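PDB 5NNP: N-terminal acetyltransferase-like protein from Chaetomium thermophilum, which is probably the TPR-repeat auxiliary subunit of an N-terminal acetyltransferase A complex, holding a catalytic partner that acetylates protein N-termini. Local coordinates for residues 368-382 with 396-410. Residues are numbered along the deposited sequence; the frame is centred on the assembly and turned at random.
Sequences SKGKGAALYYLAQHY and YVEKAIELDPKNVDF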
loop_
_atom_site.group_PDB
_atom_site.type_symbol
_atom_site.label_atom_id
_atom_site.label_comp_id
_atom_site.label_asym_id
_atom_site.label_seq_id
_atom_site.Cartn_x
_atom_site.Cartn_y
_atom_site.Cartn_z
ATOM N N SER A 368 23.082 15.192 -31.104
ATOM C CA SER A 368 22.119 16.275 -31.148
ATOM C C SER A 368 21.094 16.101 -30.027
ATOM O O SER A 368 19.976 16.600 -30.119
ATOM C CB SER A 368 21.427 16.308 -32.503
ATOM O OG SER A 368 20.936 15.016 -32.819
ATOM N N LYS A 369 21.477 15.396 -28.967
ATOM C CA LYS A 369 20.512 15.061 -27.918
ATOM C C LYS A 369 20.008 16.293 -27.176
ATOM O O LYS A 369 18.838 16.344 -26.831
ATOM C CB LYS A 369 21.094 14.053 -26.919
ATOM C CG LYS A 369 22.382 14.459 -26.239
ATOM C CD LYS A 369 22.730 13.494 -25.113
ATOM C CE LYS A 369 24.226 13.422 -24.856
ATOM N NZ LYS A 369 24.948 12.699 -25.963
ATOM N N GLY A 370 20.883 17.273 -26.947
ATOM C CA GLY A 370 20.492 18.542 -26.368
ATOM C C GLY A 370 19.316 19.184 -27.084
ATOM O O GLY A 370 18.355 19.613 -26.442
ATOM N N LYS A 371 19.376 19.235 -28.412
ATOM C CA LYS A 371 18.325 19.874 -29.200
ATOM C C LYS A 371 17.014 19.108 -29.130
ATOM O O LYS A 371 15.940 19.700 -29.040
ATOM C CB LYS A 371 18.746 20.016 -30.665
ATOM C CG LYS A 371 17.627 20.530 -31.554
ATOM C CD LYS A 371 18.155 21.061 -32.881
ATOM C CE LYS A 371 17.059 21.785 -33.666
ATOM N NZ LYS A 371 17.555 22.419 -34.917
ATOM N N GLY A 372 17.111 17.783 -29.192
ATOM C CA GLY A 372 15.951 16.935 -28.987
ATOM C C GLY A 372 15.339 17.181 -27.619
ATOM O O GLY A 372 14.125 17.319 -27.487
ATOM N N ALA A 373 16.190 17.277 -26.601
ATOM C CA ALA A 373 15.722 17.394 -25.223
ATOM C C ALA A 373 14.974 18.715 -24.976
ATOM O O ALA A 373 13.975 18.739 -24.262
ATOM C CB ALA A 373 16.906 17.231 -24.236
ATOM N N ALA A 374 15.441 19.805 -25.577
ATOM C CA ALA A 374 14.748 21.086 -25.459
ATOM C C ALA A 374 13.451 21.087 -26.258
ATOM O O ALA A 374 12.442 21.604 -25.797
ATOM C CB ALA A 374 15.646 22.230 -25.919
ATOM N N LEU A 375 13.470 20.526 -27.460
ATOM C CA LEU A 375 12.257 20.495 -28.269
ATOM C C LEU A 375 11.217 19.631 -27.558
ATOM O O LEU A 375 10.032 19.958 -27.524
ATOM C CB LEU A 375 12.537 19.971 -29.688
ATOM C CG LEU A 375 13.353 20.863 -30.641
ATOM C CD1 LEU A 375 13.690 20.101 -31.913
ATOM C CD2 LEU A 375 12.615 22.159 -30.995
ATOM N N TYR A 376 11.677 18.533 -26.973
ATOM C CA TYR A 376 10.804 17.639 -26.220
ATOM C C TYR A 376 10.245 18.297 -24.965
ATOM O O TYR A 376 9.108 18.020 -24.570
ATOM C CB TYR A 376 11.550 16.365 -25.831
ATOM C CG TYR A 376 10.677 15.349 -25.142
ATOM C CD1 TYR A 376 9.574 14.808 -25.783
ATOM C CD2 TYR A 376 10.962 14.915 -23.859
ATOM C CE1 TYR A 376 8.776 13.869 -25.160
ATOM C CE2 TYR A 376 10.166 13.981 -23.227
ATOM C CZ TYR A 376 9.075 13.462 -23.883
ATOM O OH TYR A 376 8.283 12.530 -23.261
ATOM N N TYR A 377 11.050 19.149 -24.327
ATOM C CA TYR A 377 10.583 19.876 -23.147
ATOM C C TYR A 377 9.460 20.815 -23.558
ATOM O O TYR A 377 8.438 20.939 -22.871
ATOM C CB TYR A 377 11.703 20.674 -22.475
ATOM C CG TYR A 377 11.246 21.405 -21.223
ATOM C CD1 TYR A 377 10.573 22.628 -21.300
ATOM C CD2 TYR A 377 11.485 20.876 -19.962
ATOM C CE1 TYR A 377 10.158 23.292 -20.155
ATOM C CE2 TYR A 377 11.077 21.526 -18.822
ATOM C CZ TYR A 377 10.413 22.731 -18.919
ATOM O OH TYR A 377 10.012 23.372 -17.763
ATOM N N LEU A 378 9.664 21.487 -24.681
ATOM C CA LEU A 378 8.680 22.437 -25.149
ATOM C C LEU A 378 7.402 21.713 -25.567
ATOM O O LEU A 378 6.302 22.238 -25.393
ATOM C CB LEU A 378 9.247 23.265 -26.294
ATOM C CG LEU A 378 10.222 24.345 -25.835
ATOM C CD1 LEU A 378 11.103 24.811 -26.979
ATOM C CD2 LEU A 378 9.452 25.507 -25.221
ATOM N N ALA A 379 7.547 20.500 -26.097
ATOM C CA ALA A 379 6.391 19.728 -26.539
ATOM C C ALA A 379 5.508 19.442 -25.346
ATOM O O ALA A 379 4.284 19.576 -25.401
ATOM C CB ALA A 379 6.819 18.443 -27.193
ATOM N N GLN A 380 6.152 19.069 -24.252
ATOM C CA GLN A 380 5.442 18.712 -23.046
ATOM C C GLN A 380 4.883 19.931 -22.335
ATOM O O GLN A 380 3.786 19.876 -21.786
ATOM C CB GLN A 380 6.360 17.915 -22.126
ATOM C CG GLN A 380 6.511 16.504 -22.612
ATOM C CD GLN A 380 7.336 15.677 -21.695
ATOM O OE1 GLN A 380 8.527 15.937 -21.494
ATOM N NE2 GLN A 380 6.715 14.669 -21.114
ATOM N N HIS A 381 5.639 21.023 -22.354
ATOM C CA HIS A 381 5.182 22.286 -21.780
ATOM C C HIS A 381 3.800 22.643 -22.307
ATOM O O HIS A 381 2.870 22.882 -21.545
ATOM C CB HIS A 381 6.174 23.411 -22.101
ATOM C CG HIS A 381 5.796 24.747 -21.533
ATOM N ND1 HIS A 381 6.290 25.214 -20.330
ATOM C CD2 HIS A 381 4.994 25.727 -22.016
ATOM C CE1 HIS A 381 5.799 26.416 -20.092
ATOM N NE2 HIS A 381 5.009 26.749 -21.097
ATOM N N TYR A 382 3.676 22.660 -23.624
ATOM C CA TYR A 382 2.456 23.101 -24.261
ATOM C C TYR A 382 1.406 22.004 -24.346
ATOM O O TYR A 382 0.299 22.227 -24.830
ATOM C CB TYR A 382 2.789 23.651 -25.634
ATOM C CG TYR A 382 3.526 24.950 -25.520
ATOM C CD1 TYR A 382 2.860 26.114 -25.137
ATOM C CD2 TYR A 382 4.883 25.021 -25.767
ATOM C CE1 TYR A 382 3.526 27.317 -25.018
ATOM C CE2 TYR A 382 5.559 26.214 -25.653
ATOM C CZ TYR A 382 4.877 27.360 -25.275
ATOM O OH TYR A 382 5.554 28.549 -25.160
ATOM N N TYR A 396 6.179 21.174 -31.886
ATOM C CA TYR A 396 7.424 20.883 -31.184
ATOM C C TYR A 396 7.751 19.390 -31.165
ATOM O O TYR A 396 8.913 19.008 -31.324
ATOM C CB TYR A 396 7.382 21.406 -29.751
ATOM C CG TYR A 396 7.599 22.894 -29.618
ATOM C CD1 TYR A 396 8.806 23.477 -29.971
ATOM C CD2 TYR A 396 6.606 23.711 -29.115
ATOM C CE1 TYR A 396 9.006 24.846 -29.838
ATOM C CE2 TYR A 396 6.794 25.066 -28.983
ATOM C CZ TYR A 396 7.991 25.631 -29.343
ATOM O OH TYR A 396 8.169 26.984 -29.194
ATOM N N VAL A 397 6.744 18.546 -30.969
ATOM C CA VAL A 397 7.011 17.116 -30.932
ATOM C C VAL A 397 7.396 16.614 -32.321
ATOM O O VAL A 397 8.250 15.739 -32.448
ATOM C CB VAL A 397 5.815 16.303 -30.394
ATOM C CG1 VAL A 397 6.078 14.815 -30.481
ATOM C CG2 VAL A 397 5.535 16.682 -28.956
ATOM N N GLU A 398 6.776 17.166 -33.354
ATOM C CA GLU A 398 7.103 16.778 -34.722
ATOM C C GLU A 398 8.537 17.161 -35.106
ATOM O O GLU A 398 9.212 16.415 -35.827
ATOM C CB GLU A 398 6.119 17.406 -35.725
ATOM C CG GLU A 398 4.785 16.678 -35.849
ATOM C CD GLU A 398 4.929 15.219 -36.291
ATOM O OE1 GLU A 398 3.927 14.486 -36.222
ATOM O OE2 GLU A 398 6.032 14.800 -36.716
ATOM N N LYS A 399 8.994 18.317 -34.636
ATOM C CA LYS A 399 10.358 18.743 -34.899
ATOM C C LYS A 399 11.332 17.829 -34.179
ATOM O O LYS A 399 12.396 17.510 -34.699
ATOM C CB LYS A 399 10.579 20.194 -34.470
ATOM C CG LYS A 399 9.956 21.220 -35.403
ATOM C CD LYS A 399 10.638 22.558 -35.273
ATOM C CE LYS A 399 9.910 23.654 -36.039
ATOM N NZ LYS A 399 8.782 24.213 -35.245
ATOM N N ALA A 400 10.946 17.402 -32.982
ATOM C CA ALA A 400 11.722 16.454 -32.200
ATOM C C ALA A 400 11.812 15.095 -32.905
ATOM O O ALA A 400 12.894 14.513 -33.027
ATOM C CB ALA A 400 11.112 16.308 -30.822
ATOM N N ILE A 401 10.672 14.602 -33.379
ATOM C CA ILE A 401 10.614 13.338 -34.103
ATOM C C ILE A 401 11.323 13.393 -35.474
ATOM O O ILE A 401 11.869 12.386 -35.940
ATOM C CB ILE A 401 9.155 12.904 -34.288
ATOM C CG1 ILE A 401 8.535 12.623 -32.910
ATOM C CG2 ILE A 401 9.064 11.695 -35.200
ATOM C CD1 ILE A 401 7.069 12.263 -32.929
ATOM N N GLU A 402 11.331 14.557 -36.120
ATOM C CA GLU A 402 12.207 14.742 -37.269
ATOM C C GLU A 402 13.650 14.449 -36.888
ATOM O O GLU A 402 14.394 13.803 -37.621
ATOM C CB GLU A 402 12.142 16.162 -37.800
ATOM C CG GLU A 402 10.980 16.472 -38.667
ATOM C CD GLU A 402 11.220 17.726 -39.473
ATOM O OE1 GLU A 402 10.265 18.198 -40.131
ATOM O OE2 GLU A 402 12.368 18.231 -39.446
ATOM N N LEU A 403 14.045 14.960 -35.732
ATOM C CA LEU A 403 15.426 14.877 -35.317
ATOM C C LEU A 403 15.760 13.472 -34.828
ATOM O O LEU A 403 16.882 13.006 -34.990
ATOM C CB LEU A 403 15.700 15.919 -34.233
ATOM C CG LEU A 403 17.078 15.958 -33.582
ATOM C CD1 LEU A 403 18.174 16.205 -34.608
ATOM C CD2 LEU A 403 17.080 17.019 -32.499
ATOM N N ASP A 404 14.773 12.797 -34.243
ATOM C CA ASP A 404 14.989 11.505 -33.604
ATOM C C ASP A 404 13.733 10.643 -33.796
ATOM O O ASP A 404 12.870 10.594 -32.929
ATOM C CB ASP A 404 15.325 11.719 -32.118
ATOM C CG ASP A 404 15.846 10.460 -31.422
ATOM O OD1 ASP A 404 16.064 9.424 -32.082
ATOM O OD2 ASP A 404 16.053 10.520 -30.192
ATOM N N PRO A 405 13.627 9.980 -34.951
ATOM C CA PRO A 405 12.438 9.245 -35.417
ATOM C C PRO A 405 12.171 7.941 -34.682
ATOM O O PRO A 405 11.080 7.388 -34.804
ATOM C CB PRO A 405 12.758 8.940 -36.885
ATOM C CG PRO A 405 13.901 9.835 -37.241
ATOM C CD PRO A 405 14.670 10.057 -35.985
ATOM N N LYS A 406 13.159 7.431 -33.961
ATOM C CA LYS A 406 12.983 6.161 -33.279
ATOM C C LYS A 406 12.819 6.366 -31.794
ATOM O O LYS A 406 12.856 5.418 -31.023
ATOM C CB LYS A 406 14.165 5.248 -33.549
ATOM C CG LYS A 406 14.222 4.731 -34.974
ATOM C CD LYS A 406 15.502 3.955 -35.180
ATOM C CE LYS A 406 15.604 3.397 -36.577
ATOM N NZ LYS A 406 16.858 2.611 -36.710
ATOM N N ASN A 407 12.640 7.619 -31.402
ATOM C CA ASN A 407 12.505 7.962 -29.998
ATOM C C ASN A 407 11.140 7.600 -29.444
ATOM O O ASN A 407 10.136 8.212 -29.805
ATOM C CB ASN A 407 12.748 9.449 -29.785
ATOM C CG ASN A 407 12.912 9.799 -28.328
ATOM O OD1 ASN A 407 12.004 9.594 -27.508
ATOM N ND2 ASN A 407 14.078 10.338 -27.994
ATOM N N VAL A 408 11.119 6.622 -28.546
ATOM C CA VAL A 408 9.884 6.164 -27.917
ATOM C C VAL A 408 9.149 7.282 -27.170
ATOM O O VAL A 408 7.937 7.445 -27.325
ATOM C CB VAL A 408 10.161 4.999 -26.934
ATOM C CG1 VAL A 408 8.925 4.662 -26.139
ATOM C CG2 VAL A 408 10.672 3.765 -27.698
ATOM N N ASP A 409 9.870 8.051 -26.359
ATOM C CA ASP A 409 9.232 9.100 -25.554
ATOM C C ASP A 409 8.651 10.207 -26.402
ATOM O O ASP A 409 7.627 10.794 -26.066
ATOM C CB ASP A 409 10.220 9.705 -24.576
ATOM C CG ASP A 409 10.674 8.726 -23.547
ATOM O OD1 ASP A 409 9.807 8.017 -23.000
ATOM O OD2 ASP A 409 11.897 8.658 -23.300
ATOM N N PHE A 410 9.317 10.509 -27.503
ATOM C CA PHE A 410 8.798 11.504 -28.425
ATOM C C PHE A 410 7.420 11.069 -28.933
ATOM O O PHE A 410 6.455 11.811 -28.804
ATOM C CB PHE A 410 9.782 11.734 -29.574
ATOM C CG PHE A 410 11.052 12.426 -29.155
ATOM C CD1 PHE A 410 11.274 12.760 -27.818
ATOM C CD2 PHE A 410 12.022 12.745 -30.090
ATOM C CE1 PHE A 410 12.443 13.394 -27.418
ATOM C CE2 PHE A 410 13.191 13.381 -29.704
ATOM C CZ PHE A 410 13.401 13.708 -28.361
#
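Tyr396 lays one face of its ring against Leu378. Leu378 CB sits 3.6 Å from the ring centroid, almost on the ring normal, a CH-pi contact. Leu375 CD2 meets the same ring at its edge. The Tyr382 ring is nearly parallel to that of Tyr396 but slid aside, so the two barely overlap. The Tyr396 hydroxyl has weak hydrogen bonds to Glu347 and Arg392.

Midway, Leu375 CB packs 4.1 Å from Ala400 CB. Further along, Leu403 sends CD2 to within 3.4 Å of Gly372 N and also touches Lys371 CG, while its CD1 lies by Ser368 OG.

Tyr376 has CG anti to the backbone N (chi1 -176°), which carries its ring beside Phe410. The planes are 32° apart, and Tyr376 CD1 lies 3.4 Å from Phe410 CD1. The Phe410 ring is held between the Asn407 amide on one face and Ala400 CB on the other. Asn407 also caps helix 408-421, its OD1 accepting from Phe410 N at 2.8 Å, and its ND2 donates to Asp404 OD2. Tyr376 OH is hydrogen-bonded to Thr413 OG1. With an alanine here the Phe410 ring would probably lose the neighbour beside CD1 and CE1, and Thr413 its hydroxyl partner.

The two antiparallel helices, 369-381 and 390-403, form a helical hairpin that largely coincides with a predicted TPR (374-407), with the start of helix 408-421 packed against it. Asp409 OD1 looks outward from this contact, to a salt bridge with a basic side chain on the chain of another protein. No clear hydrogen bond crosses between the segments, so the hairpin is joined mainly by apolar and aromatic surfaces.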